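Local coordinates for protein AdeR (Acinetobacter baumannii, PDB 5X5L) that binds an intercistronic DNA region through this C-terminal domain and probably regulates transcription as the response regulator of a two-component system, at residues Ile90-Arg93 and Tyr97-Asp100; Lys3-Ile8 and Asp43-Val48. All blocks are in the same frame, centred on the assembly; numbering follows the deposited sequence.

Contact 1 of 2, residues Ile90-Arg93 and Tyr97-Asp100; sequences INVR and YRLD. With nucleotides of chain I.
The ring of Y97 meets N91 obliquely, and this is the tight side of the contact. Ring atom Y97 CD2 lies 3.7 Å from N91 CA. The two residues form a non-hydrogen-bonded antiparallel pair. With CG anti to its carbonyl carbon (chi1 -61°), the Y97 ring runs beside N91 CA and CB and brings its hydroxyl to the DNA. It is buried against V73 and R77 of helix 66-81 and L54 of helix 51-58. Next along the strands, I90 and R98 form a hydrogen-bonded pair. R98 N donates to I90 O at 2.9 Å, with a C=O...N angle of 161°.

The strands belong to the C-terminal hairpin, the wing of the winged helix-turn-helix fold of OmpR/PhoB-type domains. It meets DNA chain I. Y97 OH is hydrogen-bonded to OP2 of DT6 of chain I, though the modelled distance is doubtfully short. N91 ND2 gives a weak hydrogen bond to DG5 OP1 of chain I, 3.3 Å long. R93 extends past the sugar of DA4 of chain I, one guanidinium face over O4'. Its NH2 reaches an adenine N3, a minor-groove atom.

Unlike buried Y97, I90, V92 and R98 are partly exposed and more loosely packed. V92 CG2 approaches the R98 guanidinium obliquely, 3.7 Å from R98 NH1. V48 packs on both side chains, and R98 NH2 bonds weakly to H46 O. I90 CD1 ends 4.0 Å from D100 CA.

Contact 2 of 2, residues Lys3-Ile8 and Asp43-Val48; sequences KLYKNI and DQPHKV
Y5 and P45 make the apolar centre of this contact. P45 CB sits over one face of the Y5 ring, 3.7 Å from its centroid and 15° off the normal, a CH-pi contact. K6 CB covers the opposite face. CG of Y5 is anti to the backbone N (chi1 172°), which carries the ring across to P45. H46 comes next. The edge of Y5 points toward the H46 face in an offset edge-to-face pair, planes at 84°.

The polar ends have partners. Y5 OH is probably hydrogen-bonded to D100 OD2, and H46 ND1 makes a weak bond to D100 O. K3 NZ is held by S39 O. It also forms a salt bridge to D43 OD1 at 3.0 Å, but the position of that oxygen is less sure. Q44 NE2 bonds to N56 O and M59 O of the second subunit.

Backbone bonds shape both segments. Y5 and I8 bond to each other in both directions around a type I' turn, which joins strands 3-5 and 8-11. K47 N bonds to Q44 O across a type I turn. The Y5 ring is thus fixed on its faces by P45 and K6 and at its hydroxyl by D100, so its setting depends partly on the C-terminal tail.

Overall arrangement
Contacts 1 and 2 adjoin, with centres about 12 Å apart. Their junction is the probable hydrogen bond between Y5 OH and D100 OD2, 2.8 Å long. L99 N probably bonds to P45 O at 3.2 Å. The end of the C-terminal hairpin is therefore tied both to the N-terminal sheet and to the loop 43-48. That loop leads into strand 48-50, which pairs with strand 96-98. Their relations to DNA differ. Contact 1 touches phosphates of chain I through N91 and Y97, while R93, past the strand end, passes a sugar and reaches an adenine base. The nearest atom of contact 2 stays about 9 Å from the nucleic acid; its loop instead faces the second subunit.

Contact 1 of 2, residues Ile90-Arg93 and Tyr97-Asp100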
# COMPACT_ATOMS: atom_id res chain seq x y z
N ILE C 90 10.46 8.60 -29.85
CA ILE C 90 11.24 9.02 -31.03
C ILE C 90 12.55 9.69 -30.62
O ILE C 90 12.56 10.60 -29.81
CB ILE C 90 10.43 9.95 -31.96
CG1 ILE C 90 9.39 9.09 -32.71
CG2 ILE C 90 11.28 10.60 -33.01
CD1 ILE C 90 8.14 8.84 -31.99
N ASN C 91 13.63 9.24 -31.23
CA ASN C 91 14.94 9.85 -31.06
C ASN C 91 14.98 11.13 -31.91
O ASN C 91 14.45 11.15 -33.02
CB ASN C 91 16.06 8.87 -31.46
CG ASN C 91 17.30 9.58 -31.99
OD1 ASN C 91 17.45 9.72 -33.20
ND2 ASN C 91 18.06 10.23 -31.11
N VAL C 92 15.59 12.18 -31.37
CA VAL C 92 15.84 13.42 -32.09
C VAL C 92 17.35 13.52 -32.22
O VAL C 92 18.04 13.87 -31.26
CB VAL C 92 15.25 14.63 -31.35
CG1 VAL C 92 15.50 15.92 -32.14
CG2 VAL C 92 13.76 14.41 -31.10
N ARG C 93 17.84 13.22 -33.41
CA ARG C 93 19.25 12.96 -33.66
C ARG C 93 20.15 14.10 -33.17
O ARG C 93 19.96 15.27 -33.51
CB ARG C 93 19.43 12.75 -35.17
CG ARG C 93 20.81 12.38 -35.66
CD ARG C 93 20.73 12.36 -37.18
NE ARG C 93 22.01 12.21 -37.85
CZ ARG C 93 22.66 11.05 -38.03
NH1 ARG C 93 22.17 9.89 -37.57
NH2 ARG C 93 23.83 11.05 -38.68
N TYR C 97 15.66 12.54 -26.90
CA TYR C 97 14.43 11.78 -27.11
C TYR C 97 13.18 12.55 -26.79
O TYR C 97 13.19 13.49 -25.98
CB TYR C 97 14.42 10.50 -26.28
CG TYR C 97 15.54 9.55 -26.60
CD1 TYR C 97 16.74 9.65 -25.93
CD2 TYR C 97 15.40 8.58 -27.60
CE1 TYR C 97 17.79 8.79 -26.21
CE2 TYR C 97 16.43 7.72 -27.89
CZ TYR C 97 17.64 7.82 -27.17
OH TYR C 97 18.67 6.96 -27.42
N ARG C 98 12.08 12.10 -27.39
CA ARG C 98 10.79 12.78 -27.35
C ARG C 98 9.73 11.71 -27.30
O ARG C 98 9.87 10.63 -27.90
CB ARG C 98 10.64 13.67 -28.63
CG ARG C 98 9.58 13.42 -29.68
CD ARG C 98 10.00 14.24 -30.91
NE ARG C 98 9.91 15.63 -30.55
CZ ARG C 98 10.39 16.69 -31.19
NH1 ARG C 98 11.00 16.57 -32.36
NH2 ARG C 98 10.24 17.91 -30.66
N LEU C 99 8.62 11.95 -26.62
CA LEU C 99 7.42 11.05 -26.74
C LEU C 99 6.79 11.40 -28.08
O LEU C 99 7.02 12.51 -28.58
CB LEU C 99 6.45 11.22 -25.57
CG LEU C 99 6.17 10.12 -24.51
CD1 LEU C 99 4.72 10.23 -24.12
CD2 LEU C 99 6.53 8.72 -24.98
N ASP C 100 5.88 10.59 -28.60
CA ASP C 100 5.29 10.80 -29.93
C ASP C 100 5.32 12.24 -30.49
O ASP C 100 5.03 13.13 -29.75
CB ASP C 100 3.82 10.21 -30.03
CG ASP C 100 2.83 10.82 -29.03
OD1 ASP C 100 3.34 11.01 -27.93
OD2 ASP C 100 1.70 11.30 -29.38
P DG I 5 22.38 10.24 -31.59
OP1 DG I 5 21.28 11.13 -31.15
OP2 DG I 5 23.56 10.05 -30.71
O5' DG I 5 21.70 8.85 -31.95
C5' DG I 5 20.64 8.81 -32.93
C4' DG I 5 19.96 7.46 -32.94
O4' DG I 5 20.87 6.47 -33.47
C3' DG I 5 19.49 6.90 -31.58
O3' DG I 5 18.21 6.29 -31.79
C2' DG I 5 20.61 5.95 -31.20
C1' DG I 5 21.04 5.41 -32.55
N9 DG I 5 22.43 4.97 -32.63
C8 DG I 5 23.57 5.67 -32.30
N7 DG I 5 24.67 5.00 -32.52
C5 DG I 5 24.23 3.80 -33.06
C6 DG I 5 24.97 2.68 -33.52
O6 DG I 5 26.20 2.51 -33.53
N1 DG I 5 24.13 1.67 -33.98
C2 DG I 5 22.76 1.74 -34.02
N2 DG I 5 22.12 0.67 -34.51
N3 DG I 5 22.06 2.78 -33.61
C4 DG I 5 22.86 3.77 -33.15
P DA I 4 27.91 12.69 -34.50
OP1 DA I 4 27.58 14.06 -34.05
OP2 DA I 4 29.02 11.93 -33.87
O5' DA I 4 26.59 11.81 -34.33
C5' DA I 4 25.43 12.06 -35.14
C4' DA I 4 24.39 11.00 -34.87
O4' DA I 4 24.70 9.80 -35.61
C3' DA I 4 24.25 10.58 -33.39
O3' DA I 4 22.89 10.75 -33.01
C2' DA I 4 24.76 9.15 -33.38
C1' DA I 4 24.44 8.68 -34.78
N9 DA I 4 25.25 7.56 -35.26
C8 DA I 4 26.62 7.45 -35.29
N7 DA I 4 27.05 6.30 -35.75
C5 DA I 4 25.89 5.60 -36.03
C6 DA I 4 25.67 4.31 -36.54
N6 DA I 4 26.65 3.47 -36.87
N1 DA I 4 24.38 3.90 -36.70
C2 DA I 4 23.40 4.75 -36.36
N3 DA I 4 23.48 5.99 -35.88
C4 DA I 4 24.77 6.36 -35.73
P DT I 6 17.53 5.38 -30.66
OP1 DT I 6 16.06 5.53 -30.75
OP2 DT I 6 18.21 5.64 -29.38
O5' DT I 6 17.89 3.91 -31.15
C5' DT I 6 17.32 3.39 -32.36
C4' DT I 6 17.53 1.90 -32.43
O4' DT I 6 18.94 1.60 -32.48
C3' DT I 6 16.97 1.12 -31.25
O3' DT I 6 16.16 0.06 -31.78
C2' DT I 6 18.20 0.67 -30.49
C1' DT I 6 19.27 0.57 -31.55
N1 DT I 6 20.68 0.78 -31.14
C2 DT I 6 21.62 -0.19 -31.44
O2 DT I 6 21.33 -1.26 -31.97
N3 DT I 6 22.90 0.12 -31.09
C4 DT I 6 23.35 1.28 -30.49
O4 DT I 6 24.54 1.42 -30.23
C5 DT I 6 22.32 2.27 -30.22
C7 DT I 6 22.71 3.55 -29.56
C6 DT I 6 21.06 1.97 -30.56

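Contact 2 of 2, residues Lys3-Ile8 and Asp43-Val48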
# COMPACT_ATOMS: atom_id res chain seq x y z
N LYS C 3 -1.78 10.70 -14.07
CA LYS C 3 -1.21 11.16 -15.35
C LYS C 3 -1.76 10.38 -16.55
O LYS C 3 -1.60 9.16 -16.60
CB LYS C 3 0.32 11.03 -15.33
CG LYS C 3 1.04 12.03 -14.46
CD LYS C 3 2.52 11.69 -14.50
CE LYS C 3 3.33 12.57 -13.58
NZ LYS C 3 4.79 12.44 -13.83
N LEU C 4 -2.36 11.08 -17.51
CA LEU C 4 -2.87 10.48 -18.74
C LEU C 4 -2.29 11.22 -19.95
O LEU C 4 -2.17 12.45 -19.94
CB LEU C 4 -4.41 10.57 -18.76
CG LEU C 4 -5.18 9.45 -19.47
CD1 LEU C 4 -6.49 9.13 -18.73
CD2 LEU C 4 -5.49 9.76 -20.94
N TYR C 5 -1.95 10.46 -20.99
CA TYR C 5 -1.65 11.04 -22.29
C TYR C 5 -1.81 10.02 -23.42
O TYR C 5 -1.03 9.07 -23.49
CB TYR C 5 -0.25 11.67 -22.34
CG TYR C 5 0.17 12.12 -23.73
CD1 TYR C 5 -0.29 13.33 -24.28
CD2 TYR C 5 1.03 11.33 -24.49
CE1 TYR C 5 0.10 13.73 -25.55
CE2 TYR C 5 1.43 11.73 -25.75
CZ TYR C 5 0.96 12.92 -26.29
OH TYR C 5 1.34 13.32 -27.55
N LYS C 6 -2.80 10.25 -24.29
CA LYS C 6 -2.99 9.49 -25.53
C LYS C 6 -2.73 8.00 -25.35
O LYS C 6 -1.69 7.47 -25.76
CB LYS C 6 -2.11 10.06 -26.64
CG LYS C 6 -2.34 9.53 -28.05
CD LYS C 6 -1.32 10.09 -29.04
CE LYS C 6 -1.53 11.57 -29.37
NZ LYS C 6 -2.81 11.82 -30.08
N ASN C 7 -3.67 7.32 -24.69
CA ASN C 7 -3.65 5.86 -24.55
C ASN C 7 -2.55 5.28 -23.60
O ASN C 7 -2.32 4.07 -23.55
CB ASN C 7 -3.71 5.19 -25.97
CG ASN C 7 -3.77 3.71 -25.94
OD1 ASN C 7 -4.82 3.12 -25.69
ND2 ASN C 7 -2.66 3.05 -26.30
N ILE C 8 -1.90 6.15 -22.81
CA ILE C 8 -0.92 5.76 -21.78
C ILE C 8 -1.33 6.38 -20.45
O ILE C 8 -1.26 7.61 -20.29
CB ILE C 8 0.52 6.21 -22.13
CG1 ILE C 8 1.02 5.43 -23.35
CG2 ILE C 8 1.46 6.03 -20.93
CD1 ILE C 8 2.47 5.66 -23.74
N ASP C 43 4.98 14.29 -18.67
CA ASP C 43 4.69 15.66 -18.21
C ASP C 43 4.73 16.65 -19.36
O ASP C 43 3.84 17.49 -19.48
CB ASP C 43 5.70 16.12 -17.15
CG ASP C 43 5.63 15.29 -15.87
OD1 ASP C 43 4.50 15.00 -15.39
OD2 ASP C 43 6.71 14.96 -15.34
N GLN C 44 5.77 16.54 -20.18
CA GLN C 44 5.93 17.33 -21.41
C GLN C 44 6.13 16.36 -22.57
O GLN C 44 7.26 16.11 -22.99
CB GLN C 44 7.13 18.27 -21.28
CG GLN C 44 6.92 19.41 -20.30
CD GLN C 44 7.99 20.48 -20.42
OE1 GLN C 44 8.06 21.19 -21.42
NE2 GLN C 44 8.83 20.61 -19.40
N PRO C 45 5.02 15.79 -23.10
CA PRO C 45 5.13 14.72 -24.11
C PRO C 45 5.96 15.14 -25.32
O PRO C 45 6.86 14.40 -25.71
CB PRO C 45 3.67 14.48 -24.53
CG PRO C 45 2.84 15.03 -23.43
CD PRO C 45 3.61 16.18 -22.87
N HIS C 46 5.67 16.33 -25.85
CA HIS C 46 6.31 16.79 -27.09
C HIS C 46 7.71 17.37 -26.91
O HIS C 46 8.39 17.60 -27.90
CB HIS C 46 5.40 17.79 -27.81
CG HIS C 46 4.01 17.27 -28.01
ND1 HIS C 46 3.72 16.22 -28.85
CD2 HIS C 46 2.84 17.62 -27.43
CE1 HIS C 46 2.43 15.96 -28.81
NE2 HIS C 46 1.87 16.80 -27.96
N LYS C 47 8.14 17.59 -25.67
CA LYS C 47 9.48 18.12 -25.41
C LYS C 47 10.56 17.11 -25.74
O LYS C 47 10.40 15.91 -25.48
CB LYS C 47 9.61 18.52 -23.94
CG LYS C 47 10.94 19.18 -23.60
CD LYS C 47 11.08 19.38 -22.09
CE LYS C 47 12.49 19.79 -21.72
NZ LYS C 47 13.42 18.67 -21.63
N VAL C 48 11.66 17.61 -26.29
CA VAL C 48 12.88 16.82 -26.48
C VAL C 48 13.68 16.89 -25.19
O VAL C 48 14.13 17.97 -24.81
CB VAL C 48 13.75 17.36 -27.64
CG1 VAL C 48 15.03 16.54 -27.78
CG2 VAL C 48 12.96 17.38 -28.94